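Local structure of PA0821 (Pseudomonas aeruginosa, 7DRG) at residues B[160-171]-B[353-361]; B[229-237]-B[290-300]. The protein is probably the immunity protein (antitoxin) of a type VI secretion system, expected to neutralise a putative VRR-NUC domain effector encoded in the PAAR2 cluster. All blocks are in the same frame, centred on the assembly; numbering follows the deposited sequence.

Interaction 1. Residues B[160-171]-B[353-361]; sequences LDFLQLFIDFAR and DATNTLPER
Leu160 and Asn356 mark the nearest approach of the two backbones, their CA atoms 6.3 Å apart, where the start of helix 161-171 meets an irregular stretch of chain. Residues 353-361 run along the helix without regular structure. An Asx turn at Asp353 opens them, its OD1 accepting from the backbone N of Thr355, and a type I turn from Leu358 to Arg361 closes them. Leu160 meets backbone more than side chain: its CD2 lies 3.5 Å from Thr357 O and also touches Thr355 O. Leu358 is the main apolar anchor. With CG anti to its own carbonyl carbon (chi1 -54°), it reaches the helix side chains, its CG 3.7 Å from Leu163 CD2 and its CD1 3.7 Å from Ile167 CG1; it runs antiparallel to both, lying alongside them. The Gln164 chain, bent at chi2 (72°), brings OE1 to 3.5 Å from Leu358 CD2, while NE2 donates to Asp168 OD1 from above the carboxylate plane. Two turns beyond Gln164, Arg171 NH1 donates to the syn lone pair of Glu360 OE2 at 2.7 Å (N-H...O 158°), the carboxylate lying at the guanidinium edge. NH2 of the same arginine bonds Asp168 OD1, also at 2.7 Å. Tyr262 and Gln271 of the neighbouring strands hold the backbone of Leu358 and Asn356. The chemistry is therefore graded, from leucine and isoleucine packing to a three-residue ionic network, where Arg171 links Glu360 to Asp168 and probably offsets the repulsion between carboxylates whose oxygens Asp168 OD1 and Glu360 OE1 are 5.5 Å apart.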
loop_
_atom_site.group_PDB
_atom_site.type_symbol
_atom_site.label_atom_id
_atom_site.label_comp_id
_atom_site.label_asym_id
_atom_site.label_seq_id
_atom_site.Cartn_x
_atom_site.Cartn_y
_atom_site.Cartn_z
ATOM N N LEU B 160 19.208 0.236 -24.821
ATOM C CA LEU B 160 19.874 1.513 -25.039
ATOM C C LEU B 160 18.975 2.561 -25.683
ATOM O O LEU B 160 19.387 3.720 -25.787
ATOM C CB LEU B 160 21.130 1.325 -25.902
ATOM C CG LEU B 160 22.157 0.357 -25.316
ATOM C CD1 LEU B 160 23.397 0.346 -26.186
ATOM C CD2 LEU B 160 22.513 0.733 -23.883
ATOM N N ASP B 161 17.758 2.200 -26.097
ATOM C CA ASP B 161 16.959 3.124 -26.905
ATOM C C ASP B 161 16.422 4.292 -26.080
ATOM O O ASP B 161 16.585 5.456 -26.465
ATOM C CB ASP B 161 15.806 2.382 -27.582
ATOM C CG ASP B 161 16.247 1.591 -28.796
ATOM O OD1 ASP B 161 17.473 1.456 -29.021
ATOM O OD2 ASP B 161 15.360 1.117 -29.538
ATOM N N PHE B 162 15.742 4.005 -24.965
ATOM C CA PHE B 162 15.232 5.089 -24.130
ATOM C C PHE B 162 16.374 5.953 -23.614
ATOM O O PHE B 162 16.292 7.187 -23.624
ATOM C CB PHE B 162 14.410 4.523 -22.969
ATOM C CG PHE B 162 13.957 5.562 -21.988
ATOM C CD1 PHE B 162 14.796 5.990 -20.973
ATOM C CD2 PHE B 162 12.693 6.127 -22.087
ATOM C CE1 PHE B 162 14.402 6.957 -20.082
ATOM C CE2 PHE B 162 12.283 7.095 -21.184
ATOM C CZ PHE B 162 13.136 7.514 -20.187
ATOM N N LEU B 163 17.453 5.315 -23.153
ATOM C CA LEU B 163 18.602 6.060 -22.666
ATOM C C LEU B 163 19.132 7.018 -23.732
ATOM O O LEU B 163 19.407 8.188 -23.440
ATOM C CB LEU B 163 19.678 5.066 -22.225
ATOM C CG LEU B 163 21.046 5.607 -21.838
ATOM C CD1 LEU B 163 20.922 6.575 -20.685
ATOM C CD2 LEU B 163 21.961 4.431 -21.482
ATOM N N GLN B 164 19.254 6.547 -24.977
ATOM C CA GLN B 164 19.701 7.413 -26.062
ATOM C C GLN B 164 18.753 8.592 -26.266
ATOM O O GLN B 164 19.197 9.722 -26.496
ATOM C CB GLN B 164 19.831 6.606 -27.355
ATOM C CG GLN B 164 20.473 7.381 -28.490
ATOM C CD GLN B 164 21.959 7.602 -28.268
ATOM O OE1 GLN B 164 22.742 6.647 -28.237
ATOM N NE2 GLN B 164 22.353 8.858 -28.093
ATOM N N LEU B 165 17.444 8.348 -26.184
ATOM C CA LEU B 165 16.483 9.443 -26.309
ATOM C C LEU B 165 16.680 10.468 -25.202
ATOM O O LEU B 165 16.679 11.678 -25.455
ATOM C CB LEU B 165 15.046 8.911 -26.280
ATOM C CG LEU B 165 14.561 8.013 -27.412
ATOM C CD1 LEU B 165 13.122 7.584 -27.131
ATOM C CD2 LEU B 165 14.670 8.717 -28.763
ATOM N N PHE B 166 16.827 10.000 -23.956
ATOM C CA PHE B 166 16.938 10.927 -22.834
ATOM C C PHE B 166 18.155 11.833 -22.990
ATOM O O PHE B 166 18.066 13.049 -22.773
ATOM C CB PHE B 166 16.987 10.150 -21.511
ATOM C CG PHE B 166 16.773 11.007 -20.301
ATOM C CD1 PHE B 166 15.489 11.328 -19.889
ATOM C CD2 PHE B 166 17.847 11.492 -19.571
ATOM C CE1 PHE B 166 15.291 12.125 -18.776
ATOM C CE2 PHE B 166 17.650 12.284 -18.460
ATOM C CZ PHE B 166 16.365 12.597 -18.060
ATOM N N ILE B 167 19.291 11.263 -23.392
ATOM C CA ILE B 167 20.487 12.071 -23.607
ATOM C C ILE B 167 20.306 12.997 -24.806
ATOM O O ILE B 167 20.662 14.178 -24.750
ATOM C CB ILE B 167 21.717 11.164 -23.775
ATOM C CG1 ILE B 167 21.859 10.204 -22.589
ATOM C CG2 ILE B 167 22.967 12.011 -23.965
ATOM C CD1 ILE B 167 21.825 10.874 -21.243
ATOM N N ASP B 168 19.772 12.473 -25.913
ATOM C CA ASP B 168 19.561 13.300 -27.099
ATOM C C ASP B 168 18.638 14.469 -26.795
ATOM O O ASP B 168 18.881 15.594 -27.250
ATOM C CB ASP B 168 18.984 12.466 -28.243
ATOM C CG ASP B 168 20.032 11.578 -28.914
ATOM O OD1 ASP B 168 21.210 11.648 -28.528
ATOM O OD2 ASP B 168 19.669 10.797 -29.821
ATOM N N PHE B 169 17.575 14.224 -26.022
ATOM C CA PHE B 169 16.635 15.298 -25.710
ATOM C C PHE B 169 17.275 16.326 -24.785
ATOM O O PHE B 169 17.072 17.535 -24.949
ATOM C CB PHE B 169 15.360 14.746 -25.045
ATOM C CG PHE B 169 14.528 13.827 -25.910
ATOM C CD1 PHE B 169 14.880 13.518 -27.210
ATOM C CD2 PHE B 169 13.357 13.278 -25.391
ATOM C CE1 PHE B 169 14.106 12.671 -27.977
ATOM C CE2 PHE B 169 12.574 12.430 -26.154
ATOM C CZ PHE B 169 12.938 12.130 -27.445
ATOM N N ALA B 170 18.036 15.859 -23.792
ATOM C CA ALA B 170 18.728 16.779 -22.898
ATOM C C ALA B 170 19.670 17.675 -23.681
ATOM O O ALA B 170 19.761 18.882 -23.422
ATOM C CB ALA B 170 19.501 15.995 -21.839
ATOM N N ARG B 171 20.369 17.090 -24.649
ATOM C CA ARG B 171 21.328 17.833 -25.454
ATOM C C ARG B 171 20.658 18.975 -26.213
ATOM O O ARG B 171 21.223 20.073 -26.315
ATOM C CB ARG B 171 22.020 16.860 -26.407
ATOM C CG ARG B 171 23.229 17.387 -27.123
ATOM C CD ARG B 171 24.247 16.264 -27.263
ATOM N NE ARG B 171 23.631 14.991 -27.649
ATOM C CZ ARG B 171 24.164 13.802 -27.386
ATOM N NH1 ARG B 171 25.315 13.725 -26.725
ATOM N NH2 ARG B 171 23.549 12.689 -27.772
ATOM N N ASP B 353 28.240 -2.036 -18.387
ATOM C CA ASP B 353 29.071 -2.530 -19.479
ATOM C C ASP B 353 28.548 -1.950 -20.790
ATOM O O ASP B 353 27.677 -1.074 -20.803
ATOM C CB ASP B 353 29.123 -4.068 -19.473
ATOM C CG ASP B 353 27.757 -4.720 -19.631
ATOM O OD1 ASP B 353 26.852 -4.130 -20.252
ATOM O OD2 ASP B 353 27.589 -5.851 -19.124
ATOM N N ALA B 354 29.088 -2.443 -21.906
ATOM C CA ALA B 354 28.708 -1.924 -23.214
ATOM C C ALA B 354 27.269 -2.253 -23.591
ATOM O O ALA B 354 26.742 -1.646 -24.529
ATOM C CB ALA B 354 29.659 -2.461 -24.284
ATOM N N THR B 355 26.622 -3.188 -22.899
ATOM C CA THR B 355 25.249 -3.547 -23.224
ATOM C C THR B 355 24.217 -2.666 -22.537
ATOM O O THR B 355 23.050 -2.694 -22.940
ATOM C CB THR B 355 24.964 -5.007 -22.853
ATOM O OG1 THR B 355 24.961 -5.156 -21.429
ATOM C CG2 THR B 355 26.021 -5.926 -23.457
ATOM N N ASN B 356 24.597 -1.890 -21.517
ATOM C CA ASN B 356 23.603 -1.135 -20.757
ATOM C C ASN B 356 23.979 0.331 -20.549
ATOM O O ASN B 356 23.270 1.043 -19.824
ATOM C CB ASN B 356 23.320 -1.819 -19.409
ATOM C CG ASN B 356 24.573 -2.058 -18.590
ATOM O OD1 ASN B 356 25.501 -1.254 -18.602
ATOM N ND2 ASN B 356 24.606 -3.177 -17.875
ATOM N N THR B 357 25.043 0.814 -21.190
ATOM C CA THR B 357 25.407 2.224 -21.184
ATOM C C THR B 357 25.635 2.671 -22.620
ATOM O O THR B 357 25.835 1.846 -23.515
ATOM C CB THR B 357 26.680 2.512 -20.365
ATOM O OG1 THR B 357 27.777 1.759 -20.901
ATOM C CG2 THR B 357 26.486 2.145 -18.908
ATOM N N LEU B 358 25.614 4.001 -22.830
ATOM C CA LEU B 358 25.995 4.531 -24.136
ATOM C C LEU B 358 27.515 4.644 -24.226
ATOM O O LEU B 358 28.177 4.955 -23.232
ATOM C CB LEU B 358 25.376 5.902 -24.378
ATOM C CG LEU B 358 23.861 6.019 -24.227
ATOM C CD1 LEU B 358 23.438 7.440 -24.559
ATOM C CD2 LEU B 358 23.144 5.028 -25.124
ATOM N N PRO B 359 28.090 4.405 -25.406
ATOM C CA PRO B 359 29.550 4.513 -25.545
ATOM C C PRO B 359 30.107 5.887 -25.197
ATOM O O PRO B 359 31.291 5.988 -24.860
ATOM C CB PRO B 359 29.797 4.166 -27.022
ATOM C CG PRO B 359 28.443 4.200 -27.686
ATOM C CD PRO B 359 27.453 3.864 -26.614
ATOM N N GLU B 360 29.301 6.943 -25.247
ATOM C CA GLU B 360 29.806 8.283 -24.986
ATOM C C GLU B 360 29.925 8.600 -23.500
ATOM O O GLU B 360 30.261 9.743 -23.162
ATOM C CB GLU B 360 28.918 9.319 -25.669
ATOM C CG GLU B 360 27.556 9.518 -25.029
ATOM C CD GLU B 360 26.634 10.341 -25.908
ATOM O OE1 GLU B 360 26.194 9.820 -26.955
ATOM O OE2 GLU B 360 26.361 11.509 -25.559
ATOM N N ARG B 361 29.663 7.638 -22.613
ATOM C CA ARG B 361 29.834 7.894 -21.191
ATOM C C ARG B 361 31.246 8.399 -20.937
ATOM O O ARG B 361 32.192 8.010 -21.624
ATOM C CB ARG B 361 29.567 6.627 -20.364
ATOM C CG ARG B 361 30.591 5.529 -20.571
ATOM C CD ARG B 361 30.363 4.352 -19.634
ATOM N NE ARG B 361 30.652 4.670 -18.237
ATOM C CZ ARG B 361 30.878 3.753 -17.298
ATOM N NH1 ARG B 361 30.856 2.463 -17.611
ATOM N NH2 ARG B 361 31.132 4.124 -16.047
#

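Interaction 2. Residues B[229-237]-B[290-300]; sequences TVSWLTLLN and YVLLNHALKGI
Val230 lies against the helix at Asn294, where the CA atoms come within 6.0 Å, and three of its carbons share the work. CB has Leu293 CD2 against it, CG2 rests 3.9 Å from Asn294 CB, and CG1 is the same distance from Leu297 CD1. A water links Val230 to Asn294, accepting from Val230 N and donating to Asn294 OD1, while Asn294 ND2 is held by Asp332. Ser231 lays its carbonyl carbon over one face of the Tyr290 ring, 3.7 Å from CZ and offset toward the rim. Its backbone N donates to Thr234 OG1 at 3.2 Å, nearly straight at 164°, a bond that spans the bulge at the start of the strand. At Trp232, CB sits 3.3 Å from Tyr290 OH, a hydroxyl hydrogen-bonded to the backbone of Tyr277; the indole NE1 is held by Gly273 O. Thr234 OG1, beside its own backbone N (chi1 -53°), also packs 3.4 Å from Leu293 CD2, and its CG2 points tip to tip at Leu297 CD1. Leu236 closes the row, CD1 meeting Leu297 CD2 end on and CD2 meeting Ile300 CD1. Strand 233-237 and helix 290-297 run nearly parallel, 16° apart with axes 11.2 Å from each other. This is a helix packed on one face of antiparallel β-strands, as in layered α+β folds, with a classic β bulge at Trp232 and Leu233 opposite Ala180.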
loop_
_atom_site.group_PDB
_atom_site.type_symbol
_atom_site.label_atom_id
_atom_site.label_comp_id
_atom_site.label_asym_id
_atom_site.label_seq_id
_atom_site.Cartn_x
_atom_site.Cartn_y
_atom_site.Cartn_z
ATOM N N THR B 229 13.964 14.771 -7.220
ATOM C CA THR B 229 14.288 13.388 -6.917
ATOM C C THR B 229 15.418 12.924 -7.818
ATOM O O THR B 229 15.651 13.476 -8.899
ATOM C CB THR B 229 13.072 12.469 -7.108
ATOM O OG1 THR B 229 13.406 11.139 -6.695
ATOM C CG2 THR B 229 12.657 12.435 -8.579
ATOM N N VAL B 230 16.114 11.899 -7.348
ATOM C CA VAL B 230 16.971 11.099 -8.206
ATOM C C VAL B 230 16.162 9.903 -8.700
ATOM O O VAL B 230 15.138 9.532 -8.120
ATOM C CB VAL B 230 18.251 10.649 -7.470
ATOM C CG1 VAL B 230 18.896 11.827 -6.753
ATOM C CG2 VAL B 230 17.935 9.525 -6.477
ATOM N N SER B 231 16.610 9.304 -9.794
ATOM C CA SER B 231 16.044 8.041 -10.252
ATOM C C SER B 231 17.126 7.332 -11.051
ATOM O O SER B 231 18.316 7.591 -10.852
ATOM C CB SER B 231 14.750 8.267 -11.053
ATOM O OG SER B 231 14.044 7.039 -11.176
ATOM N N TRP B 232 16.723 6.425 -11.944
ATOM C CA TRP B 232 17.709 5.724 -12.767
ATOM C C TRP B 232 18.573 6.712 -13.541
ATOM O O TRP B 232 19.802 6.580 -13.590
ATOM C CB TRP B 232 17.012 4.750 -13.723
ATOM C CG TRP B 232 17.983 3.968 -14.562
ATOM C CD1 TRP B 232 19.094 3.297 -14.124
ATOM C CD2 TRP B 232 17.935 3.775 -15.983
ATOM N NE1 TRP B 232 19.738 2.705 -15.184
ATOM C CE2 TRP B 232 19.049 2.978 -16.336
ATOM C CE3 TRP B 232 17.055 4.186 -16.987
ATOM C CZ2 TRP B 232 19.299 2.585 -17.652
ATOM C CZ3 TRP B 232 17.310 3.803 -18.294
ATOM C CH2 TRP B 232 18.419 3.019 -18.619
ATOM N N LEU B 233 17.945 7.712 -14.151
ATOM C CA LEU B 233 18.663 8.819 -14.757
ATOM C C LEU B 233 18.313 10.082 -13.985
ATOM O O LEU B 233 17.154 10.282 -13.608
ATOM C CB LEU B 233 18.305 8.977 -16.234
ATOM C CG LEU B 233 18.338 7.709 -17.089
ATOM C CD1 LEU B 233 18.048 8.041 -18.548
ATOM C CD2 LEU B 233 19.693 7.003 -16.964
ATOM N N THR B 234 19.319 10.906 -13.716
ATOM C CA THR B 234 19.147 12.170 -13.016
ATOM C C THR B 234 19.870 13.249 -13.799
ATOM O O THR B 234 21.050 13.089 -14.112
ATOM C CB THR B 234 19.696 12.083 -11.591
ATOM O OG1 THR B 234 19.115 10.945 -10.939
ATOM C CG2 THR B 234 19.324 13.337 -10.803
ATOM N N LEU B 235 19.170 14.339 -14.122
ATOM C CA LEU B 235 19.736 15.423 -14.921
ATOM C C LEU B 235 19.943 16.654 -14.047
ATOM O O LEU B 235 19.004 17.124 -13.398
ATOM C CB LEU B 235 18.835 15.761 -16.118
ATOM C CG LEU B 235 19.391 16.811 -17.095
ATOM C CD1 LEU B 235 18.853 16.556 -18.469
ATOM C CD2 LEU B 235 19.011 18.226 -16.670
ATOM N N LEU B 236 21.161 17.193 -14.064
ATOM C CA LEU B 236 21.493 18.438 -13.388
ATOM C C LEU B 236 22.040 19.418 -14.412
ATOM O O LEU B 236 22.964 19.075 -15.151
ATOM C CB LEU B 236 22.552 18.226 -12.305
ATOM C CG LEU B 236 22.350 17.102 -11.290
ATOM C CD1 LEU B 236 23.545 17.054 -10.356
ATOM C CD2 LEU B 236 21.062 17.290 -10.501
ATOM N N ASN B 237 21.489 20.631 -14.447
ATOM C CA ASN B 237 22.150 21.654 -15.248
ATOM C C ASN B 237 23.426 22.105 -14.534
ATOM O O ASN B 237 23.708 21.712 -13.401
ATOM C CB ASN B 237 21.205 22.826 -15.547
ATOM C CG ASN B 237 20.835 23.640 -14.314
ATOM O OD1 ASN B 237 21.040 23.221 -13.173
ATOM N ND2 ASN B 237 20.263 24.821 -14.551
ATOM N N TYR B 290 20.242 4.056 -6.106
ATOM C CA TYR B 290 19.520 5.298 -5.844
ATOM C C TYR B 290 19.848 5.847 -4.462
ATOM O O TYR B 290 19.901 7.066 -4.273
ATOM C CB TYR B 290 18.011 5.092 -5.956
ATOM C CG TYR B 290 17.441 4.686 -7.308
ATOM C CD1 TYR B 290 18.240 4.189 -8.334
ATOM C CD2 TYR B 290 16.069 4.806 -7.546
ATOM C CE1 TYR B 290 17.688 3.809 -9.557
ATOM C CE2 TYR B 290 15.515 4.435 -8.752
ATOM C CZ TYR B 290 16.323 3.940 -9.755
ATOM O OH TYR B 290 15.757 3.577 -10.962
ATOM N N VAL B 291 20.031 4.964 -3.472
ATOM C CA VAL B 291 20.392 5.419 -2.129
ATOM C C VAL B 291 21.704 6.192 -2.167
ATOM O O VAL B 291 21.844 7.258 -1.552
ATOM C CB VAL B 291 20.478 4.222 -1.164
ATOM C CG1 VAL B 291 21.221 4.611 0.125
ATOM C CG2 VAL B 291 19.101 3.691 -0.863
ATOM N N LEU B 292 22.689 5.660 -2.889
ATOM C CA LEU B 292 23.988 6.316 -2.941
ATOM C C LEU B 292 23.912 7.650 -3.680
ATOM O O LEU B 292 24.509 8.642 -3.246
ATOM C CB LEU B 292 25.013 5.384 -3.585
ATOM C CG LEU B 292 25.364 4.142 -2.761
ATOM C CD1 LEU B 292 26.244 3.213 -3.575
ATOM C CD2 LEU B 292 26.044 4.524 -1.444
ATOM N N LEU B 293 23.166 7.706 -4.787
ATOM C CA LEU B 293 23.054 8.970 -5.502
ATOM C C LEU B 293 22.239 9.985 -4.710
ATOM O O LEU B 293 22.590 11.169 -4.667
ATOM C CB LEU B 293 22.437 8.744 -6.879
ATOM C CG LEU B 293 22.321 10.020 -7.716
ATOM C CD1 LEU B 293 23.688 10.651 -7.967
ATOM C CD2 LEU B 293 21.649 9.708 -9.022
ATOM N N ASN B 294 21.142 9.544 -4.086
ATOM C CA ASN B 294 20.344 10.456 -3.274
ATOM C C ASN B 294 21.169 11.038 -2.135
ATOM O O ASN B 294 21.017 12.214 -1.789
ATOM C CB ASN B 294 19.105 9.730 -2.744
ATOM C CG ASN B 294 18.284 10.574 -1.779
ATOM O OD1 ASN B 294 17.435 11.367 -2.191
ATOM N ND2 ASN B 294 18.518 10.383 -0.482
ATOM N N HIS B 295 22.051 10.227 -1.543
ATOM C CA HIS B 295 22.917 10.728 -0.479
ATOM C C HIS B 295 23.829 11.840 -0.989
ATOM O O HIS B 295 24.021 12.857 -0.311
ATOM C CB HIS B 295 23.732 9.574 0.104
ATOM C CG HIS B 295 24.470 9.930 1.357
ATOM N ND1 HIS B 295 23.845 10.055 2.577
ATOM C CD2 HIS B 295 25.781 10.191 1.575
ATOM C CE1 HIS B 295 24.738 10.376 3.496
ATOM N NE2 HIS B 295 25.921 10.463 2.914
ATOM N N ALA B 296 24.383 11.670 -2.192
ATOM C CA ALA B 296 25.287 12.673 -2.752
ATOM C C ALA B 296 24.567 13.966 -3.123
ATOM O O ALA B 296 25.180 15.040 -3.097
ATOM C CB ALA B 296 25.999 12.112 -3.983
ATOM N N LEU B 297 23.284 13.893 -3.476
ATOM C CA LEU B 297 22.566 15.042 -4.012
ATOM C C LEU B 297 21.524 15.629 -3.071
ATOM O O LEU B 297 20.909 16.638 -3.421
ATOM C CB LEU B 297 21.888 14.664 -5.334
ATOM C CG LEU B 297 22.821 14.251 -6.472
ATOM C CD1 LEU B 297 22.026 14.005 -7.750
ATOM C CD2 LEU B 297 23.890 15.310 -6.702
ATOM N N LYS B 298 21.298 15.048 -1.891
ATOM C CA LYS B 298 20.187 15.539 -1.082
ATOM C C LYS B 298 20.408 16.958 -0.575
ATOM O O LYS B 298 19.443 17.612 -0.162
ATOM C CB LYS B 298 19.915 14.590 0.083
ATOM C CG LYS B 298 21.053 14.417 1.058
ATOM C CD LYS B 298 20.685 13.324 2.049
ATOM C CE LYS B 298 21.664 13.240 3.201
ATOM N NZ LYS B 298 21.262 12.154 4.134
ATOM N N GLY B 299 21.645 17.454 -0.613
ATOM C CA GLY B 299 21.902 18.849 -0.305
ATOM C C GLY B 299 21.275 19.824 -1.279
ATOM O O GLY B 299 21.116 21.002 -0.942
ATOM N N ILE B 300 20.912 19.367 -2.479
ATOM C CA ILE B 300 20.239 20.219 -3.452
ATOM C C ILE B 300 18.819 19.729 -3.746
ATOM O O ILE B 300 18.263 20.040 -4.788
ATOM C CB ILE B 300 21.057 20.359 -4.751
ATOM C CG1 ILE B 300 21.230 19.008 -5.463
ATOM C CG2 ILE B 300 22.398 21.017 -4.464
ATOM C CD1 ILE B 300 21.587 19.129 -6.947
HETATM O O HOH W 1 15.752 11.590 -4.442
#

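In the fold
Strand 233-237 connects the two contacts: Thr234 and Leu236 serve interaction 2, whereas Leu233 and Leu235 point to helix 161-173, Leu233 packing on Phe162, Leu163 and Phe166, and Leu235 on Ala170. The helices of the two interactions thus cover different faces of the same strand, in a layered α+β arrangement whose contact centres lie about 18 Å apart. Interaction 2 is wholly buried and relies on aliphatic and aromatic packing, with one water serving polar atoms. Interaction 1 is only partly buried: Leu163, Ile167 and Leu358 are buried, but it ends in salt bridges near the surface. In sequence, both segments of interaction 2 fall between the two segments of interaction 1.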